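PDB 6W1G: 2-oxoadipate dioxygenase/decarboxylase from Pseudomonas putida, which uses iron(II) and oxygen to decarboxylate and hydroxylate 2-oxoadipate to D-2-hydroxyglutarate in D-lysine catabolism. Local coordinates for residues Q436-E440 against L441-A445. Sequence-based numbering, arbitrary orientation. Where two conformers were deposited one is given.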
ATOM      1  N   GLN A 436      -1.031 -14.032  12.956  1.00 20.32           N
ATOM      2  CA  GLN A 436      -0.609 -12.714  13.421  1.00 20.57           C
ATOM      3  C   GLN A 436      -0.106 -11.877  12.250  1.00 17.35           C
ATOM      4  O   GLN A 436       0.438 -12.418  11.286  1.00 19.46           O
ATOM      5  CB  GLN A 436       0.494 -12.854  14.468  1.00 24.60           C
ATOM      6  CG  GLN A 436      -0.069 -13.360  15.769  1.00 31.02           C
ATOM      7  CD  GLN A 436       0.842 -13.101  16.937  1.00 39.02           C
ATOM      8  OE1 GLN A 436       0.480 -12.387  17.865  1.00 45.15           O
ATOM      9  NE2 GLN A 436       2.032 -13.680  16.905  1.00 40.17           N
ATOM     10  N   VAL A 437      -0.376 -10.566  12.301  1.00 15.53           N
ATOM     11  CA  VAL A 437       0.180  -9.673  11.279  1.00 15.20           C
ATOM     12  C   VAL A 437       1.679  -9.526  11.528  1.00 16.31           C
ATOM     13  O   VAL A 437       2.161  -9.643  12.674  1.00 19.11           O
ATOM     14  CB  VAL A 437      -0.527  -8.309  11.225  1.00 16.55           C
ATOM     15  CG1 VAL A 437      -2.039  -8.541  11.061  1.00 17.24           C
ATOM     16  CG2 VAL A 437      -0.234  -7.435  12.412  1.00 18.35           C
ATOM     17  N   GLN A 438       2.432  -9.362  10.462  1.00 16.22           N
ATOM     18  CA  GLN A 438       3.864  -9.153  10.561  0.58 17.02           C
ATOM     19  C   GLN A 438       4.143  -7.708  10.965  1.00 15.37           C
ATOM     20  O   GLN A 438       3.395  -6.788  10.632  1.00 16.05           O
ATOM     21  CB  GLN A 438       4.520  -9.415   9.208  0.58 21.77           C
ATOM     22  CG  GLN A 438       4.687 -10.829   8.790  0.58 26.73           C
ATOM     23  CD  GLN A 438       6.120 -11.198   8.987  0.58 24.60           C
ATOM     24  OE1 GLN A 438       6.673 -10.986  10.065  0.58 23.80           O
ATOM     25  NE2 GLN A 438       6.756 -11.700   7.940  0.58 20.27           N
ATOM     26  N   ASP A 439       5.261  -7.520  11.670  1.00 16.06           N
ATOM     27  CA  ASP A 439       5.722  -6.194  12.090  1.00 16.43           C
ATOM     28  C   ASP A 439       6.575  -5.619  10.967  1.00 13.99           C
ATOM     29  O   ASP A 439       7.709  -6.075  10.725  1.00 13.82           O
ATOM     30  CB  ASP A 439       6.530  -6.343  13.372  1.00 18.16           C
ATOM     31  CG  ASP A 439       7.174  -5.052  13.852  1.00 23.14           C
ATOM     32  OD1 ASP A 439       7.039  -3.976  13.228  1.00 23.89           O
ATOM     33  OD2 ASP A 439       7.842  -5.135  14.904  1.00 29.04           O
ATOM     34  N   GLU A 440       6.046  -4.593  10.299  1.00 13.23           N
ATOM     35  CA  GLU A 440       6.757  -3.999   9.172  1.00 12.31           C
ATOM     36  C   GLU A 440       8.105  -3.446   9.571  1.00 11.15           C
ATOM     37  O   GLU A 440       9.034  -3.481   8.769  1.00 11.56           O
ATOM     38  CB  GLU A 440       5.916  -2.942   8.468  1.00 13.82           C
ATOM     39  CG  GLU A 440       5.547  -1.683   9.247  1.00 17.70           C
ATOM     40  CD  GLU A 440       4.327  -1.842  10.141  1.00 25.66           C
ATOM     41  OE1 GLU A 440       3.927  -2.985  10.436  1.00 25.02           O
ATOM     42  OE2 GLU A 440       3.753  -0.811  10.543  1.00 30.70           O
ATOM     43  N   LEU A 441       8.215  -2.861  10.774  1.00 12.11           N
ATOM     44  CA  LEU A 441       9.516  -2.302  11.176  1.00 12.12           C
ATOM     45  C   LEU A 441      10.591  -3.385  11.292  1.00 12.01           C
ATOM     46  O   LEU A 441      11.752  -3.160  10.945  1.00 13.29           O
ATOM     47  CB  LEU A 441       9.355  -1.497  12.455  1.00 13.51           C
ATOM     48  CG  LEU A 441       8.252  -0.439  12.336  1.00 14.85           C
ATOM     49  CD1 LEU A 441       8.168   0.420  13.579  1.00 19.51           C
ATOM     50  CD2 LEU A 441       8.352   0.472  11.108  1.00 17.48           C
ATOM     51  N   ALA A 442      10.229  -4.553  11.818  1.00 13.28           N
ATOM     52  CA  ALA A 442      11.167  -5.669  11.864  1.00 13.19           C
ATOM     53  C   ALA A 442      11.569  -6.106  10.465  1.00 11.00           C
ATOM     54  O   ALA A 442      12.753  -6.408  10.218  1.00 11.98           O
ATOM     55  CB  ALA A 442      10.561  -6.835  12.652  1.00 15.94           C
ATOM     56  N   LEU A 443      10.615  -6.098   9.529  1.00 10.79           N
ATOM     57  CA  LEU A 443      10.918  -6.477   8.154  1.00 10.49           C
ATOM     58  C   LEU A 443      11.878  -5.462   7.521  1.00  9.97           C
ATOM     59  O   LEU A 443      12.799  -5.840   6.786  1.00  9.92           O
ATOM     60  CB  LEU A 443       9.621  -6.551   7.345  1.00 11.35           C
ATOM     61  CG  LEU A 443       8.680  -7.688   7.723  1.00 14.68           C
ATOM     62  CD1 LEU A 443       7.386  -7.535   6.945  1.00 16.87           C
ATOM     63  CD2 LEU A 443       9.326  -8.998   7.468  1.00 16.86           C
ATOM     64  N   TYR A 444      11.680  -4.167   7.776  1.00  9.57           N
ATOM     65  CA  TYR A 444      12.580  -3.163   7.230  1.00  9.77           C
ATOM     66  C   TYR A 444      13.980  -3.304   7.814  1.00  9.90           C
ATOM     67  O   TYR A 444      14.982  -3.191   7.101  1.00  9.72           O
ATOM     68  CB  TYR A 444      12.050  -1.755   7.479  1.00  9.65           C
ATOM     69  CG  TYR A 444      10.774  -1.410   6.753  1.00 10.28           C
ATOM     70  CD1 TYR A 444      10.596  -1.718   5.418  1.00 11.67           C
ATOM     71  CD2 TYR A 444       9.762  -0.752   7.410  1.00 10.89           C
ATOM     72  CE1 TYR A 444       9.408  -1.413   4.761  1.00 12.06           C
ATOM     73  CE2 TYR A 444       8.576  -0.431   6.730  1.00 11.20           C
ATOM     74  CZ  TYR A 444       8.417  -0.786   5.426  1.00 10.46           C
ATOM     75  OH  TYR A 444       7.277  -0.453   4.707  1.00 11.37           O
ATOM     76  N   ALA A 445      14.069  -3.554   9.119  1.00 10.06           N
ATOM     77  CA  ALA A 445      15.368  -3.760   9.741  1.00 10.17           C
ATOM     78  C   ALA A 445      16.093  -4.928   9.103  1.00  9.58           C
ATOM     79  O   ALA A 445      17.322  -4.877   8.917  1.00 10.09           O
ATOM     80  CB  ALA A 445      15.227  -3.946  11.254  1.00 11.24           C
TER
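D439 is the N-cap of helix 440-458, and its carboxylate reaches forward to the first turn. OD1 of D439 accepts a weak, bent hydrogen bond from L441 N (2.9 Å, N-H...O angle 128°). CG of D439 lies anti to the backbone N (chi1 175°), which carries the carboxylate forward beside the helix start. The same D439 OD1 touches L441 CB, while D439 OD2 rests 3.9 Å from A442 CB. The carboxylate would probably be favoured there by the positive end of the helix dipole.

Behind the cap, the backbone takes up helical bonding. L443 N donates to D439 O at 3.1 Å, and Y444 N donates to E440 O at 2.9 Å. L443 also packs back on the start of the turn: its CG lies 3.5 Å from D439 O. E440 runs alongside L441, with CG of E440 4.0 Å from L441 CD2.

Strands 94-100 and 108-114 pack against this turn: L443 and E440 both touch V96 and R114. The Y444 hydroxyl is hydrogen-bonded to E397 N, which ties the helix to the loop after strand 389-393. A leucine in place of Y444 has neither ring nor hydroxyl, and would probably leave E397 N without this partner and open a gap beside E440 O. As it stands, E440 O lies over one face of the Y444 ring, 3.1 Å from CD2 of Y444, and E440 CB reaches Y444 CE2 at 4.0 Å.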